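Local atomic coordinates of vesicular integral-membrane protein VIP36 (Canis lupus familiaris, PDB entry 2DUO), a protein that acts as an intracellular, calcium-dependent lectin of the early secretory pathway, binding high-mannose glycans and helping to transport and sort the glycoproteins that carry them. Residues R8-I13 and I53-P58; L26-G31 and R91-P96. All coordinates share one frame; numbering follows the deposited sequence.

Interaction 1 of 2, residues R8-I13 and I53-P58; sequences REHSLI and IWNHQP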
loop_
_atom_site.group_PDB
_atom_site.type_symbol
_atom_site.label_atom_id
_atom_site.label_comp_id
_atom_site.label_asym_id
_atom_site.label_seq_id
_atom_site.Cartn_x
_atom_site.Cartn_y
_atom_site.Cartn_z
ATOM N N ARG A 8 12.492 -0.591 -13.294
ATOM C CA ARG A 8 11.336 -0.915 -14.123
ATOM C C ARG A 8 10.677 -2.241 -13.745
ATOM O O ARG A 8 9.446 -2.373 -13.820
ATOM C CB ARG A 8 11.732 -0.953 -15.605
ATOM C CG ARG A 8 10.571 -1.256 -16.567
ATOM C CD ARG A 8 9.517 -0.172 -16.461
ATOM N NE ARG A 8 8.320 -0.380 -17.273
ATOM C CZ ARG A 8 7.235 -1.030 -16.845
ATOM N NH1 ARG A 8 7.224 -1.602 -15.630
ATOM N NH2 ARG A 8 6.176 -1.139 -17.633
ATOM N N GLU A 9 11.503 -3.198 -13.352
ATOM C CA GLU A 9 11.049 -4.526 -13.012
ATOM C C GLU A 9 10.184 -4.557 -11.743
ATOM O O GLU A 9 9.464 -5.530 -11.515
ATOM C CB GLU A 9 12.221 -5.519 -12.934
ATOM C CG GLU A 9 13.204 -5.361 -11.750
ATOM C CD GLU A 9 14.355 -4.350 -11.985
ATOM O OE1 GLU A 9 14.245 -3.421 -12.844
ATOM O OE2 GLU A 9 15.386 -4.485 -11.279
ATOM N N HIS A 10 10.268 -3.515 -10.919
ATOM C CA HIS A 10 9.443 -3.417 -9.713
ATOM C C HIS A 10 8.392 -2.331 -9.857
ATOM O O HIS A 10 7.878 -1.796 -8.861
ATOM C CB HIS A 10 10.317 -3.159 -8.485
ATOM C CG HIS A 10 11.318 -4.231 -8.221
ATOM N ND1 HIS A 10 10.983 -5.568 -8.140
ATOM C CD2 HIS A 10 12.655 -4.166 -7.998
ATOM C CE1 HIS A 10 12.068 -6.277 -7.893
ATOM N NE2 HIS A 10 13.095 -5.451 -7.796
ATOM N N SER A 11 8.076 -1.992 -11.110
ATOM C CA SER A 11 7.154 -0.916 -11.375
ATOM C C SER A 11 6.009 -1.406 -12.253
ATOM O O SER A 11 6.174 -2.365 -12.984
ATOM C CB SER A 11 7.872 0.258 -12.070
ATOM O OG SER A 11 8.977 0.719 -11.313
ATOM N N LEU A 12 4.894 -0.685 -12.186
ATOM C CA LEU A 12 3.712 -0.892 -13.003
ATOM C C LEU A 12 3.479 0.418 -13.714
ATOM O O LEU A 12 3.121 1.411 -13.094
ATOM C CB LEU A 12 2.496 -1.238 -12.108
ATOM C CG LEU A 12 1.125 -1.375 -12.781
ATOM C CD1 LEU A 12 0.961 -2.745 -13.414
ATOM C CD2 LEU A 12 -0.015 -1.111 -11.769
ATOM N N ILE A 13 3.687 0.426 -15.036
ATOM C CA ILE A 13 3.663 1.668 -15.805
ATOM C C ILE A 13 2.976 1.399 -17.162
ATOM O O ILE A 13 3.303 0.413 -17.834
ATOM C CB ILE A 13 5.118 2.191 -16.086
ATOM C CG1 ILE A 13 5.914 2.411 -14.789
ATOM C CG2 ILE A 13 5.069 3.490 -16.900
ATOM C CD1 ILE A 13 7.452 2.502 -14.998
ATOM N N ILE A 53 -2.713 -7.039 -6.643
ATOM C CA ILE A 53 -1.711 -7.101 -7.674
ATOM C C ILE A 53 -0.386 -7.303 -6.927
ATOM O O ILE A 53 -0.136 -6.607 -5.926
ATOM C CB ILE A 53 -1.721 -5.834 -8.580
ATOM C CG1 ILE A 53 -0.870 -6.075 -9.827
ATOM C CG2 ILE A 53 -1.398 -4.514 -7.758
ATOM C CD1 ILE A 53 -0.399 -4.821 -10.575
ATOM N N TRP A 54 0.414 -8.269 -7.389
ATOM C CA TRP A 54 1.673 -8.614 -6.746
ATOM C C TRP A 54 2.799 -8.629 -7.757
ATOM O O TRP A 54 2.655 -9.219 -8.826
ATOM C CB TRP A 54 1.571 -9.968 -6.021
ATOM C CG TRP A 54 0.723 -9.836 -4.798
ATOM C CD1 TRP A 54 -0.624 -10.059 -4.694
ATOM C CD2 TRP A 54 1.161 -9.370 -3.500
ATOM N NE1 TRP A 54 -1.049 -9.790 -3.404
ATOM C CE2 TRP A 54 0.018 -9.361 -2.652
ATOM C CE3 TRP A 54 2.411 -8.970 -2.973
ATOM C CZ2 TRP A 54 0.085 -8.978 -1.283
ATOM C CZ3 TRP A 54 2.483 -8.586 -1.628
ATOM C CH2 TRP A 54 1.318 -8.597 -0.794
ATOM N N ASN A 55 3.902 -7.958 -7.424
ATOM C CA ASN A 55 5.105 -7.926 -8.291
ATOM C C ASN A 55 5.586 -9.369 -8.453
ATOM O O ASN A 55 5.663 -10.144 -7.477
ATOM C CB ASN A 55 6.178 -7.033 -7.625
ATOM C CG ASN A 55 7.287 -6.546 -8.578
ATOM O OD1 ASN A 55 8.359 -6.147 -8.089
ATOM N ND2 ASN A 55 7.050 -6.554 -9.893
ATOM N N HIS A 56 5.879 -9.755 -9.691
ATOM C CA HIS A 56 6.105 -11.173 -9.975
ATOM C C HIS A 56 7.393 -11.759 -9.373
ATOM O O HIS A 56 7.522 -12.983 -9.282
ATOM C CB HIS A 56 5.984 -11.472 -11.488
ATOM C CG HIS A 56 7.247 -11.249 -12.262
ATOM N ND1 HIS A 56 7.980 -10.082 -12.189
ATOM C CD2 HIS A 56 7.891 -12.043 -13.152
ATOM C CE1 HIS A 56 9.027 -10.171 -12.998
ATOM N NE2 HIS A 56 9.002 -11.356 -13.583
ATOM N N GLN A 57 8.319 -10.889 -8.954
ATOM C CA GLN A 57 9.594 -11.277 -8.317
ATOM C C GLN A 57 9.866 -10.436 -7.042
ATOM O O GLN A 57 9.353 -9.312 -6.934
ATOM C CB GLN A 57 10.774 -11.070 -9.277
ATOM C CG GLN A 57 10.773 -11.970 -10.517
ATOM C CD GLN A 57 11.031 -13.424 -10.187
ATOM O OE1 GLN A 57 12.153 -13.809 -9.831
ATOM N NE2 GLN A 57 9.994 -14.249 -10.307
ATOM N N PRO A 58 10.662 -10.979 -6.089
ATOM C CA PRO A 58 11.020 -10.240 -4.867
ATOM C C PRO A 58 11.965 -9.074 -5.166
ATOM O O PRO A 58 12.634 -9.062 -6.210
ATOM C CB PRO A 58 11.750 -11.287 -4.016
ATOM C CG PRO A 58 11.433 -12.613 -4.631
ATOM C CD PRO A 58 11.252 -12.336 -6.083
#

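Interaction 2 of 2, residues L26-G31 and R91-P96; sequences LWDFQG and RDRLVP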
loop_
_atom_site.group_PDB
_atom_site.type_symbol
_atom_site.label_atom_id
_atom_site.label_comp_id
_atom_site.label_asym_id
_atom_site.label_seq_id
_atom_site.Cartn_x
_atom_site.Cartn_y
_atom_site.Cartn_z
ATOM N N LEU A 26 5.086 -8.171 -15.441
ATOM C CA LEU A 26 5.857 -7.930 -14.217
ATOM C C LEU A 26 5.011 -8.071 -12.946
ATOM O O LEU A 26 5.540 -7.900 -11.851
ATOM C CB LEU A 26 6.493 -6.535 -14.256
ATOM C CG LEU A 26 7.487 -6.365 -15.415
ATOM C CD1 LEU A 26 7.895 -4.898 -15.610
ATOM C CD2 LEU A 26 8.685 -7.252 -15.187
ATOM N N TRP A 27 3.715 -8.355 -13.115
ATOM C CA TRP A 27 2.751 -8.405 -11.994
ATOM C C TRP A 27 1.823 -9.585 -12.193
ATOM O O TRP A 27 1.540 -9.933 -13.341
ATOM C CB TRP A 27 1.943 -7.102 -11.911
ATOM C CG TRP A 27 2.866 -5.937 -11.720
ATOM C CD1 TRP A 27 3.580 -5.295 -12.697
ATOM C CD2 TRP A 27 3.261 -5.352 -10.474
ATOM N NE1 TRP A 27 4.381 -4.327 -12.136
ATOM C CE2 TRP A 27 4.203 -4.334 -10.773
ATOM C CE3 TRP A 27 2.878 -5.560 -9.132
ATOM C CZ2 TRP A 27 4.778 -3.522 -9.780
ATOM C CZ3 TRP A 27 3.455 -4.773 -8.139
ATOM C CH2 TRP A 27 4.402 -3.758 -8.465
ATOM N N ASP A 28 1.400 -10.204 -11.084
ATOM C CA ASP A 28 0.316 -11.211 -11.079
ATOM C C ASP A 28 -0.931 -10.510 -10.560
ATOM O O ASP A 28 -0.845 -9.668 -9.660
ATOM C CB ASP A 28 0.641 -12.392 -10.154
ATOM C CG ASP A 28 1.803 -13.209 -10.640
ATOM O OD1 ASP A 28 1.733 -13.735 -11.758
ATOM O OD2 ASP A 28 2.790 -13.320 -9.898
ATOM N N PHE A 29 -2.074 -10.795 -11.170
ATOM C CA PHE A 29 -3.339 -10.118 -10.842
ATOM C C PHE A 29 -4.253 -11.135 -10.184
ATOM O O PHE A 29 -4.459 -12.192 -10.732
ATOM C CB PHE A 29 -3.996 -9.492 -12.098
ATOM C CG PHE A 29 -3.068 -8.553 -12.843
ATOM C CD1 PHE A 29 -2.051 -9.060 -13.662
ATOM C CD2 PHE A 29 -3.187 -7.184 -12.693
ATOM C CE1 PHE A 29 -1.168 -8.211 -14.319
ATOM C CE2 PHE A 29 -2.308 -6.321 -13.363
ATOM C CZ PHE A 29 -1.293 -6.838 -14.163
ATOM N N GLN A 30 -4.782 -10.817 -9.006
ATOM C CA GLN A 30 -5.467 -11.814 -8.194
ATOM C C GLN A 30 -6.825 -11.313 -7.744
ATOM O O GLN A 30 -7.035 -10.108 -7.599
ATOM C CB GLN A 30 -4.573 -12.194 -6.988
ATOM C CG GLN A 30 -5.130 -13.291 -6.048
ATOM C CD GLN A 30 -6.223 -12.762 -5.140
ATOM O OE1 GLN A 30 -6.208 -11.595 -4.780
ATOM N NE2 GLN A 30 -7.188 -13.614 -4.782
ATOM N N GLY A 31 -7.757 -12.241 -7.508
ATOM C CA GLY A 31 -9.043 -11.871 -6.933
ATOM C C GLY A 31 -9.867 -10.983 -7.870
ATOM O O GLY A 31 -9.839 -11.161 -9.084
ATOM N N ARG A 91 6.648 -10.821 3.009
ATOM C CA ARG A 91 7.266 -12.116 2.727
ATOM C C ARG A 91 6.457 -12.896 1.706
ATOM O O ARG A 91 7.009 -13.383 0.712
ATOM C CB ARG A 91 7.394 -12.936 4.005
ATOM C CG ARG A 91 8.279 -14.200 3.856
ATOM C CD ARG A 91 8.151 -15.093 5.093
ATOM N NE ARG A 91 6.823 -15.694 5.210
ATOM C CZ ARG A 91 6.390 -16.412 6.260
ATOM N NH1 ARG A 91 7.148 -16.606 7.330
ATOM N NH2 ARG A 91 5.168 -16.911 6.256
ATOM N N ASP A 92 5.154 -12.987 1.960
ATOM C CA ASP A 92 4.221 -13.770 1.156
ATOM C C ASP A 92 3.460 -12.855 0.218
ATOM O O ASP A 92 3.496 -11.641 0.372
ATOM C CB ASP A 92 3.216 -14.494 2.078
ATOM C CG ASP A 92 3.910 -15.449 3.074
ATOM O OD1 ASP A 92 5.045 -15.916 2.795
ATOM O OD2 ASP A 92 3.321 -15.705 4.143
ATOM N N ARG A 93 2.752 -13.445 -0.744
ATOM C CA ARG A 93 2.024 -12.678 -1.752
ATOM C C ARG A 93 0.781 -13.452 -2.207
ATOM O O ARG A 93 0.640 -14.627 -1.905
ATOM C CB ARG A 93 2.945 -12.454 -2.955
ATOM C CG ARG A 93 3.661 -13.751 -3.373
ATOM C CD ARG A 93 4.091 -13.741 -4.783
ATOM N NE ARG A 93 4.825 -14.956 -5.097
ATOM C CZ ARG A 93 5.424 -15.194 -6.255
ATOM N NH1 ARG A 93 5.383 -14.288 -7.221
ATOM N NH2 ARG A 93 6.073 -16.342 -6.436
ATOM N N LEU A 94 -0.105 -12.771 -2.918
ATOM C CA LEU A 94 -1.237 -13.391 -3.619
ATOM C C LEU A 94 -2.370 -14.021 -2.769
ATOM O O LEU A 94 -3.308 -14.616 -3.346
ATOM C CB LEU A 94 -0.718 -14.398 -4.669
ATOM C CG LEU A 94 0.090 -13.811 -5.841
ATOM C CD1 LEU A 94 0.836 -14.924 -6.604
ATOM C CD2 LEU A 94 -0.820 -13.044 -6.748
ATOM N N VAL A 95 -2.301 -13.892 -1.440
ATOM C CA VAL A 95 -3.306 -14.522 -0.572
ATOM C C VAL A 95 -4.308 -13.463 -0.152
ATOM O O VAL A 95 -3.914 -12.441 0.433
ATOM C CB VAL A 95 -2.690 -15.187 0.700
ATOM C CG1 VAL A 95 -3.789 -15.866 1.539
ATOM C CG2 VAL A 95 -1.551 -16.194 0.364
ATOM N N PRO A 96 -5.595 -13.665 -0.495
ATOM C CA PRO A 96 -6.620 -12.698 -0.115
ATOM C C PRO A 96 -7.004 -12.866 1.347
ATOM O O PRO A 96 -6.677 -13.877 1.956
ATOM C CB PRO A 96 -7.790 -13.049 -1.047
ATOM C CG PRO A 96 -7.626 -14.532 -1.268
ATOM C CD PRO A 96 -6.147 -14.783 -1.293
HETATM O O HOH W 1 3.603 -12.352 -7.594
HETATM O O HOH W 2 4.985 -14.804 -10.280
#

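Interaction 1 of 2, residues R8-I13 and I53-P58
The carboxamide of N55 meets two consecutive residues, E9 and H10, with both of its polar atoms. Its ND2 donates to the backbone O of E9 over 3.1 Å, nearly straight (168°), lying in the carbonyl plane on a lone pair of that oxygen. Its OD1 accepts from ND1 of H10 at 2.7 Å, with the donor in the carbonyl plane of the amide and the acceptor close to the plane of the imidazole. Ring and amide are nevertheless turned 78° against each other, so the imidazole meets the amide oxygen edge-on without stacking on the amide. These bonds tie down the rotation of the N55 amide, with CG anti to the backbone N (chi1 -162°), which carries the carboxamide out to E9 and H10. The next atom of the same imidazole edge, CE1 of H10, lies 3.3 Å from the backbone O of P58, while CG of E9 lies over the centre of one ring face, 3.9 Å above the plane.

The lumenal lectin domain of VIP36 is the two-sheet sandwich of the legume-like lectins. I53 and W54 lie on the second strand of its seven-stranded sheet, and residues 8-13 form part of the N-terminal segment that precedes strand 27-31. Beside the polar cluster, L12 and I53 meet methyl to methyl, CD1 to CD1 at 3.8 Å, and CD2 of L12 is almost as near to CD1 of I53. W27 touches both side chains from the neighbouring strand 27-31.

Further out, ND2 of N55 has a second acceptor in the backbone O of L26, which leaves the amide gripped by three partners. L12 pairs through its backbone with M223, and H10 packs on L225, joining the N-terminal segment to strand 217-227 of the eight-stranded sheet.

Interaction 2 of 2, residues L26-G31 and R91-P96
D28 and Q30, alternate residues of strand 27-31, direct their side chains onto L94 in the loop that follows strand 84-90. The strand is the outermost on this side of the seven-stranded sheet of the L-type lectin sandwich, and the contact lies at the protein surface.

One methyl of L94, CD2, touches both: it is 3.8 Å from CB of D28 and 3.9 Å from CB of Q30. In L94, chi1 of -65° places CG beside the backbone N, carrying CD2 to the strand.

Q30 leaves its strand with CG anti to the backbone N and then bends at chi2 (-76°). CG thereby comes to 3.5 Å from the backbone O of L94, while the Q30 side chain crosses that of P96 at about a right angle, its NE2 3.7 Å from CG of P96. The amide oxygen OE1 turns elsewhere and is hydrogen-bonded to S52 on strand 50-55.

R93, extended from CG to NE, brings its guanidinium obliquely to D28. NH1 of R93 and OD2 of D28 form only a long salt bridge, with the oxygen well out of the guanidinium plane and the two flat groups 58° apart. Two waters bridge OD2 of D28 and NH1 of R93, water 1 at 2.6 and 2.7 Å respectively. Water 2 donates to OD2, but its bond from NH1 is weak, as is that from NH1 to the backbone O of H56.

Interactions 1 and 2 lie about 11 Å apart, centre to centre, and share the sheet edge formed by strands 27-31 and 50-55. One of the backbone pairings between them brings N of D28 to 2.8 Å from O of W54, a probable hydrogen bond. A second tie runs from NE1 of W27 to O of S11, also 2.8 Å, linking the strand of interaction 2 to the N-terminal segment of interaction 1. W54 also lies against R93 and L94, coupling strand 50-55 to the loop 91-96. Interaction 1 is remote from the carbohydrate site, whereas in interaction 2 the side chain of P96 is about 12 Å from those of the carbohydrate-binding residues S48 and D83.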